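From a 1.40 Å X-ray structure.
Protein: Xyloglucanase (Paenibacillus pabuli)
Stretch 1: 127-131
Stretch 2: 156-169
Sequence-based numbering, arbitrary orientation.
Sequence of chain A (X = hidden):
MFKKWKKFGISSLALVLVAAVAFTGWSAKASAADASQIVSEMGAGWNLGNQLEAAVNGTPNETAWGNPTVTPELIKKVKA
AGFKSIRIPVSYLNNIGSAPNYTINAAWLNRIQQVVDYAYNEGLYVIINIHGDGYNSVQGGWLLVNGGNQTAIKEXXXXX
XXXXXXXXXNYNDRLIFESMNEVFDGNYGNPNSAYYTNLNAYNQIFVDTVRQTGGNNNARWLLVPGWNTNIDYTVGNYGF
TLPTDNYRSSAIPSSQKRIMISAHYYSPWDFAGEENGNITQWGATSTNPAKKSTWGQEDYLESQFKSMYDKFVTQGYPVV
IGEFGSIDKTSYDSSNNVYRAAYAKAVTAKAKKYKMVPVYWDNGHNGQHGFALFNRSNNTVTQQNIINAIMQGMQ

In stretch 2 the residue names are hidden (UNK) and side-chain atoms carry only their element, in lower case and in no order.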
# COMPACT_ATOMS: atom_id res chain seq x y z
N ILE A 127 7.96 -2.60 -2.57
CA ILE A 127 7.57 -2.20 -1.23
C ILE A 127 7.11 -3.45 -0.49
O ILE A 127 6.28 -4.20 -1.02
CB ILE A 127 6.39 -1.19 -1.27
CG1 ILE A 127 6.75 0.06 -2.08
CG2 ILE A 127 5.91 -0.86 0.16
CD1 ILE A 127 5.54 0.92 -2.45
N ILE A 128 7.63 -3.69 0.72
CA ILE A 128 7.13 -4.76 1.60
C ILE A 128 6.63 -4.13 2.89
O ILE A 128 7.19 -3.14 3.37
CB ILE A 128 8.17 -5.85 1.90
CG1 ILE A 128 9.43 -5.30 2.55
CG2 ILE A 128 8.45 -6.62 0.63
CD1 ILE A 128 10.44 -6.39 2.93
N ASN A 129 5.56 -4.68 3.46
CA ASN A 129 4.93 -4.09 4.64
C ASN A 129 4.63 -5.14 5.72
O ASN A 129 5.09 -6.29 5.62
CB ASN A 129 3.68 -3.31 4.23
CG ASN A 129 2.52 -4.20 3.83
OD1 ASN A 129 2.60 -5.42 3.94
ND2 ASN A 129 1.41 -3.59 3.41
N ILE A 130 3.91 -4.72 6.76
CA ILE A 130 3.24 -5.64 7.69
C ILE A 130 1.76 -5.35 7.52
O ILE A 130 1.32 -4.22 7.74
CB ILE A 130 3.70 -5.44 9.14
CG1 ILE A 130 5.18 -5.80 9.28
CG2 ILE A 130 2.80 -6.23 10.10
CD1 ILE A 130 5.74 -5.65 10.71
N HIS A 131 0.99 -6.34 7.06
CA HIS A 131 -0.32 -6.05 6.47
C HIS A 131 -1.50 -6.49 7.34
O HIS A 131 -2.13 -5.67 8.04
CB HIS A 131 -0.35 -6.66 5.06
CG HIS A 131 -1.43 -6.12 4.18
ND1 HIS A 131 -1.22 -5.12 3.26
CD2 HIS A 131 -2.74 -6.47 4.06
CE1 HIS A 131 -2.34 -4.88 2.61
NE2 HIS A 131 -3.29 -5.67 3.09
N UNK A 156 7.08 -6.51 20.43
CA UNK A 156 6.90 -7.48 19.35
C UNK A 156 7.16 -6.82 18.01
O UNK A 156 7.85 -7.36 17.16
c UNK A 156 3.82 -9.80 18.74
c UNK A 156 3.38 -10.84 17.75
c UNK A 156 5.49 -8.05 19.42
c UNK A 156 5.16 -9.14 18.39
n UNK A 156 2.17 -11.56 18.25
N UNK A 157 6.56 -5.65 17.81
CA UNK A 157 6.75 -4.92 16.57
C UNK A 157 8.22 -4.58 16.29
O UNK A 157 8.72 -4.77 15.18
c UNK A 157 5.67 -1.16 13.14
o UNK A 157 5.61 -0.33 12.03
c UNK A 157 5.88 -3.66 16.63
c UNK A 157 6.42 -1.54 15.38
c UNK A 157 5.85 -2.80 15.39
c UNK A 157 5.09 -2.42 13.14
c UNK A 157 6.34 -0.73 14.27
c UNK A 157 5.19 -3.23 14.25
N UNK A 158 8.92 -4.08 17.32
CA UNK A 158 10.34 -3.85 17.21
C UNK A 158 11.08 -5.11 16.78
O UNK A 158 11.90 -5.08 15.86
c UNK A 158 10.89 -3.31 18.54
n UNK A 158 14.56 -2.51 21.67
c UNK A 158 12.43 -3.12 18.57
c UNK A 158 14.34 -2.77 20.22
c UNK A 158 12.86 -2.75 19.99
N UNK A 159 10.85 -6.22 17.48
CA UNK A 159 11.59 -7.44 17.19
C UNK A 159 11.28 -7.98 15.78
O UNK A 159 12.18 -8.49 15.10
n UNK A 159 15.51 -8.52 20.87
c UNK A 159 14.02 -8.33 21.02
c UNK A 159 13.41 -8.25 19.62
c UNK A 159 11.87 -8.20 19.63
c UNK A 159 11.29 -8.51 18.25
N UNK A 160 10.01 -7.85 15.36
CA UNK A 160 9.62 -8.28 14.02
C UNK A 160 10.33 -7.42 12.98
O UNK A 160 10.94 -7.96 12.06
c UNK A 160 8.09 -8.27 13.90
c UNK A 160 7.52 -9.39 14.76
c UNK A 160 7.63 -8.40 12.44
N UNK A 161 10.29 -6.09 13.11
CA UNK A 161 10.99 -5.27 12.12
C UNK A 161 12.50 -5.45 12.16
O UNK A 161 13.15 -5.35 11.12
n UNK A 161 7.49 -2.92 10.41
c UNK A 161 7.99 -3.23 7.97
c UNK A 161 8.21 -3.07 11.55
c UNK A 161 9.54 -3.59 9.82
c UNK A 161 8.97 -3.59 7.12
c UNK A 161 8.27 -3.23 9.33
c UNK A 161 9.49 -3.49 11.25
c UNK A 161 10.24 -3.92 7.57
c UNK A 161 10.60 -3.79 12.18
c UNK A 161 10.54 -3.92 8.91
N UNK A 162 13.05 -5.73 13.34
CA UNK A 162 14.50 -6.00 13.39
C UNK A 162 14.83 -7.15 12.45
O UNK A 162 15.82 -7.10 11.70
c UNK A 162 15.63 -5.84 17.13
c UNK A 162 15.14 -5.30 15.80
n UNK A 162 15.97 -4.95 18.05
c UNK A 162 14.93 -6.39 14.80
o UNK A 162 15.71 -7.04 17.33
N UNK A 163 14.04 -8.21 12.54
CA UNK A 163 14.29 -9.41 11.73
C UNK A 163 14.04 -9.20 10.25
O UNK A 163 14.81 -9.66 9.42
c UNK A 163 13.79 -11.02 13.63
o UNK A 163 12.75 -13.14 13.77
c UNK A 163 12.77 -11.97 14.16
c UNK A 163 13.42 -10.55 12.25
n UNK A 163 11.89 -11.47 15.01
N UNK A 164 12.94 -8.54 9.90
CA UNK A 164 12.67 -8.31 8.46
C UNK A 164 13.77 -7.42 7.89
O UNK A 164 14.34 -7.69 6.83
c UNK A 164 10.14 -8.45 8.79
c UNK A 164 8.84 -7.66 9.01
c UNK A 164 11.10 -7.23 6.79
c UNK A 164 11.30 -7.61 8.27
N UNK A 165 14.10 -6.34 8.61
CA UNK A 165 15.11 -5.42 8.10
C UNK A 165 16.46 -6.13 7.93
O UNK A 165 17.12 -5.98 6.92
c UNK A 165 15.24 -4.19 9.01
N UNK A 166 16.84 -6.90 8.94
CA UNK A 166 18.11 -7.64 8.88
C UNK A 166 18.14 -8.55 7.64
O UNK A 166 19.14 -8.62 6.93
c UNK A 166 19.59 -9.28 10.07
c UNK A 166 18.34 -8.40 10.16
o UNK A 166 18.50 -7.47 11.23
N UNK A 167 17.04 -9.23 7.34
CA UNK A 167 16.99 -10.16 6.20
C UNK A 167 17.29 -9.43 4.89
O UNK A 167 17.91 -9.98 3.98
c UNK A 167 16.11 -13.16 5.52
c UNK A 167 15.38 -11.91 5.11
c UNK A 167 15.58 -10.80 6.13
n UNK A 167 16.75 -15.43 4.86
c UNK A 167 15.82 -14.31 4.57
N UNK A 168 16.84 -8.17 4.79
CA UNK A 168 16.94 -7.42 3.55
C UNK A 168 17.98 -6.28 3.57
O UNK A 168 17.98 -5.40 2.72
c UNK A 168 13.71 -9.44 1.16
c UNK A 168 14.58 -8.43 1.52
c UNK A 168 13.64 -8.41 3.71
c UNK A 168 14.56 -7.91 2.81
c UNK A 168 12.74 -9.40 3.37
c UNK A 168 12.79 -9.92 2.06
c UNK A 168 15.56 -6.85 3.21
N UNK A 169 18.93 -6.36 4.51
CA UNK A 169 19.80 -5.21 4.71
C UNK A 169 20.68 -4.85 3.54
O UNK A 169 21.01 -3.67 3.39
o UNK A 169 21.60 -6.42 5.76
c UNK A 169 20.66 -5.39 5.96

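Position 156 carries four carbons in a row ending in nitrogen, fully extended and out of reach of stretch 1. It is Lys156, a long charged chain suited to the partly exposed flank of a helix. Position 157 has one carbon, then a six-carbon ring bearing one oxygen. Its CB points sideways, but the ring swings nearer, and one ring carbon approaches Ile130. This is Tyr157: its CE1 lies 4.1 Å from CD1 of Ile130, while its hydroxyl is hydrogen-bonded elsewhere in the structure, so a polar group can be accommodated in a buried place.

Positions 158 and 159 each show four carbons in a row ending in nitrogen, and neither touches stretch 1. They are Lys158 and Lys159, both partly exposed, where a charged amine can meet solvent.

At 160 a single carbon carries two others, three in all; its CA-to-CB bond points toward stretch 1, and it touches Ile130. It is Val160, whose CG1 lies 3.8 Å from CD1 of Ile130; a short, branched, apolar side chain suits this buried spot. Position 161 has one carbon followed by fused five- and six-membered rings holding eight carbons and one nitrogen. Its CB points sideways, but the end of the side chain comes nearer to stretch 1 and touches Ile128, Asn129 and Ile130. This is Trp161: NE1 is 3.3 Å from CD1 of Ile130, CZ2 is 4.5 Å from C of Asn129, and CH2 is 4.2 Å from O of Ile128, which sits at the ring edge. The broad indole thus touches three successive residues, and its NE1 is hydrogen-bonded elsewhere.

Positions 162 and 163 each have three carbons, the third carrying an oxygen and a nitrogen, and both are remote from stretch 1. They are Gln162 and Gln163. Amides suit partly exposed sites, and NE2 of Gln163 donates a hydrogen bond to O of Lys159 (3.0 Å), one turn back.

Position 164 has four carbons, forked at the first, with one arm two carbons long. Its CA-to-CB bond points toward stretch 1, and it touches Ile128 and Ile130. It is Ile164, whose forked aliphatic chain reaches both: CG2 is 4.0 Å from CD1 of Ile128, and CD1 is 4.1 Å from CD1 of Ile130.

A lone carbon at 165, not touching stretch 1, makes it Ala165, its methyl taking little room in a buried place. At 166 one carbon carries an oxygen and a carbon, out of reach: Thr166, exposed, its OG1 donating to O of Gln162 (2.7 Å), one turn back. Position 167, four carbons ending in nitrogen and out of reach, is Lys167, partly exposed and closing the helix, its amine hydrogen-bonded elsewhere. Position 168 has one carbon and a six-carbon ring, its CA-to-CB bond directed toward stretch 1, and touches Ile128. It is Phe168, the first residue to leave helical phi/psi; its flat apolar ring offers a face to CD1 of Ile128, 4.1 Å from the centroid, a CH-pi contact. Position 169, one carbon then one oxygen, clear of stretch 1, is Ser169, whose small hydroxyl suits a partly exposed loop.

No hydrogen bond crosses the contact. Ile130 packs among Tyr157, Val160, Trp161 and Ile164, and Ile128 against Ile164 and Phe168, so apolar packing joins the stretches while the charged lysines stay out of the contact.

Stretch 2 156-169: KYKKVWQQIATKFS
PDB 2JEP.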